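Side-chain contact in endo-alpha-(1->5)-L-arabinanase (Bacillus licheniformis, PDB 6B7K), which probably cleaves internal alpha-(1->5)-arabinofuranosidic linkages in arabinan, as a calcium-binding glycoside hydrolase of family 43: residues P24-E29 and W33-T38. Numbering follows the deposited sequence.
Sequences PSIIKE and WYTFGT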
loop_
_atom_site.group_PDB
_atom_site.type_symbol
_atom_site.label_atom_id
_atom_site.label_comp_id
_atom_site.label_asym_id
_atom_site.label_seq_id
_atom_site.Cartn_x
_atom_site.Cartn_y
_atom_site.Cartn_z
ATOM N N PRO A 24 5.313 -3.511 -0.188
ATOM C CA PRO A 24 5.903 -2.996 1.047
ATOM C C PRO A 24 5.244 -1.718 1.550
ATOM O O PRO A 24 4.600 -0.971 0.808
ATOM C CB PRO A 24 7.354 -2.720 0.632
ATOM C CG PRO A 24 7.226 -2.282 -0.777
ATOM C CD PRO A 24 6.092 -3.096 -1.369
ATOM N N SER A 25 5.428 -1.483 2.848
ATOM C CA SER A 25 5.042 -0.237 3.501
ATOM C C SER A 25 6.095 0.071 4.551
ATOM O O SER A 25 6.328 -0.743 5.450
ATOM C CB SER A 25 3.652 -0.339 4.136
ATOM O OG SER A 25 3.249 0.899 4.702
ATOM N N ILE A 26 6.728 1.237 4.442
ATOM C CA ILE A 26 7.880 1.577 5.268
ATOM C C ILE A 26 7.431 2.353 6.496
ATOM O O ILE A 26 6.469 3.135 6.464
ATOM C CB ILE A 26 8.930 2.371 4.459
ATOM C CG1 ILE A 26 10.223 2.541 5.261
ATOM C CG2 ILE A 26 8.386 3.728 4.055
ATOM C CD1 ILE A 26 10.895 1.241 5.637
ATOM N N ILE A 27 8.137 2.117 7.602
ATOM C CA ILE A 27 7.995 2.867 8.844
ATOM C C ILE A 27 9.378 2.888 9.491
ATOM O O ILE A 27 10.309 2.225 9.030
ATOM C CB ILE A 27 6.925 2.247 9.776
ATOM C CG1 ILE A 27 6.590 3.166 10.964
ATOM C CG2 ILE A 27 7.361 0.870 10.256
ATOM C CD1 ILE A 27 6.140 4.557 10.575
ATOM N N LYS A 28 9.519 3.661 10.566
ATOM C CA LYS A 28 10.833 3.906 11.154
ATOM C C LYS A 28 10.632 4.288 12.611
ATOM O O LYS A 28 10.164 5.395 12.896
ATOM C CB LYS A 28 11.556 5.001 10.384
ATOM C CG LYS A 28 13.047 5.079 10.614
ATOM C CD LYS A 28 13.590 6.331 9.962
ATOM C CE LYS A 28 15.076 6.489 10.189
ATOM N NZ LYS A 28 15.455 6.315 11.614
ATOM N N GLU A 29 10.969 3.378 13.519
ATOM C CA GLU A 29 10.843 3.600 14.953
ATOM C C GLU A 29 12.244 3.717 15.547
ATOM O O GLU A 29 13.040 2.774 15.454
ATOM C CB GLU A 29 10.069 2.461 15.619
ATOM C CG GLU A 29 10.039 2.532 17.136
ATOM C CD GLU A 29 9.392 1.310 17.759
ATOM O OE1 GLU A 29 8.152 1.186 17.699
ATOM O OE2 GLU A 29 10.129 0.463 18.305
ATOM N N TRP A 33 14.670 1.086 10.717
ATOM C CA TRP A 33 13.662 1.036 9.669
ATOM C C TRP A 33 12.932 -0.300 9.723
ATOM O O TRP A 33 13.535 -1.341 9.999
ATOM C CB TRP A 33 14.299 1.214 8.289
ATOM C CG TRP A 33 15.165 2.431 8.124
ATOM C CD1 TRP A 33 16.461 2.576 8.526
ATOM C CD2 TRP A 33 14.807 3.658 7.478
ATOM N NE1 TRP A 33 16.928 3.823 8.184
ATOM C CE2 TRP A 33 15.932 4.506 7.538
ATOM C CE3 TRP A 33 13.643 4.124 6.861
ATOM C CZ2 TRP A 33 15.926 5.791 7.003
ATOM C CZ3 TRP A 33 13.639 5.401 6.334
ATOM C CH2 TRP A 33 14.773 6.221 6.410
ATOM N N TYR A 34 11.628 -0.267 9.456
ATOM C CA TYR A 34 10.814 -1.475 9.375
ATOM C C TYR A 34 10.006 -1.433 8.089
ATOM O O TYR A 34 9.245 -0.485 7.861
ATOM C CB TYR A 34 9.884 -1.615 10.585
ATOM C CG TYR A 34 10.593 -1.906 11.887
ATOM C CD1 TYR A 34 11.016 -3.193 12.197
ATOM C CD2 TYR A 34 10.834 -0.897 12.812
ATOM C CE1 TYR A 34 11.664 -3.466 13.387
ATOM C CE2 TYR A 34 11.479 -1.160 14.006
ATOM C CZ TYR A 34 11.894 -2.445 14.289
ATOM O OH TYR A 34 12.540 -2.708 15.477
ATOM N N THR A 35 10.171 -2.452 7.254
ATOM C CA THR A 35 9.362 -2.628 6.058
ATOM C C THR A 35 8.398 -3.784 6.292
ATOM O O THR A 35 8.828 -4.925 6.498
ATOM C CB THR A 35 10.226 -2.896 4.828
ATOM O OG1 THR A 35 11.031 -1.747 4.538
ATOM C CG2 THR A 35 9.348 -3.200 3.623
ATOM N N PHE A 36 7.104 -3.481 6.291
ATOM C CA PHE A 36 6.066 -4.500 6.346
ATOM C C PHE A 36 5.687 -4.897 4.926
ATOM O O PHE A 36 5.516 -4.034 4.059
ATOM C CB PHE A 36 4.840 -3.987 7.103
ATOM C CG PHE A 36 5.050 -3.848 8.589
ATOM C CD1 PHE A 36 5.808 -2.809 9.104
ATOM C CD2 PHE A 36 4.474 -4.748 9.469
ATOM C CE1 PHE A 36 5.996 -2.677 10.470
ATOM C CE2 PHE A 36 4.658 -4.623 10.836
ATOM C CZ PHE A 36 5.420 -3.586 11.336
ATOM N N GLY A 37 5.560 -6.203 4.687
ATOM C CA GLY A 37 5.267 -6.698 3.360
ATOM C C GLY A 37 4.347 -7.899 3.411
ATOM O O GLY A 37 4.013 -8.409 4.483
ATOM N N THR A 38 3.928 -8.330 2.223
ATOM C CA THR A 38 3.142 -9.549 2.097
ATOM C C THR A 38 3.917 -10.723 2.679
ATOM O O THR A 38 5.116 -10.876 2.428
ATOM C CB THR A 38 2.798 -9.806 0.629
ATOM O OG1 THR A 38 1.932 -8.767 0.155
ATOM C CG2 THR A 38 2.105 -11.148 0.461
#
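Lys-28 swings CG away from its own amide nitrogen (chi1 -163°) and Trp-33 sets CG opposite its own carbonyl carbon (chi1 -53°), which lays the lysine chain over one face of the indole. The two residues form a non-hydrogen-bonded pair in the antiparallel hairpin of strands 25-29 and 32-38, part of one blade of the five-bladed beta-propeller of family 43. A long aliphatic chain suits this place: Lys-28 CD sits 3.5 Å from the centroid of the six-membered ring of Trp-33, almost on its normal, a CH-pi contact. Lys-28 CE lies 3.4 Å from Trp-33 CE2, and the bend at chi4 turns NZ up and away from the ring; NZ remains over the five-membered ring, 4.7 Å from its centroid, as a cation-pi partner, while Gly-30 O accepts its hydrogen bond. Were Trp-33 an alanine, the lysine chain would probably lose its aromatic platform, and Ile-26 CG1 the ring edge it packs against. The other face of the hairpin carries Ile-27, branched at CB, whose CG2 methyl meets two residues of the partner strand on that face, 3.6 Å from Tyr-34 CB and 3.8 Å from the edge of Phe-36 at CE1. Ser-25, small and polar, suits the inner end near the calcium ion, where its OG hydrogen-bonds Asp-264, a calcium ligand. Four backbone bonds fix the register; in the straightest, Tyr-34 N reaches Ile-27 O at 2.9 Å.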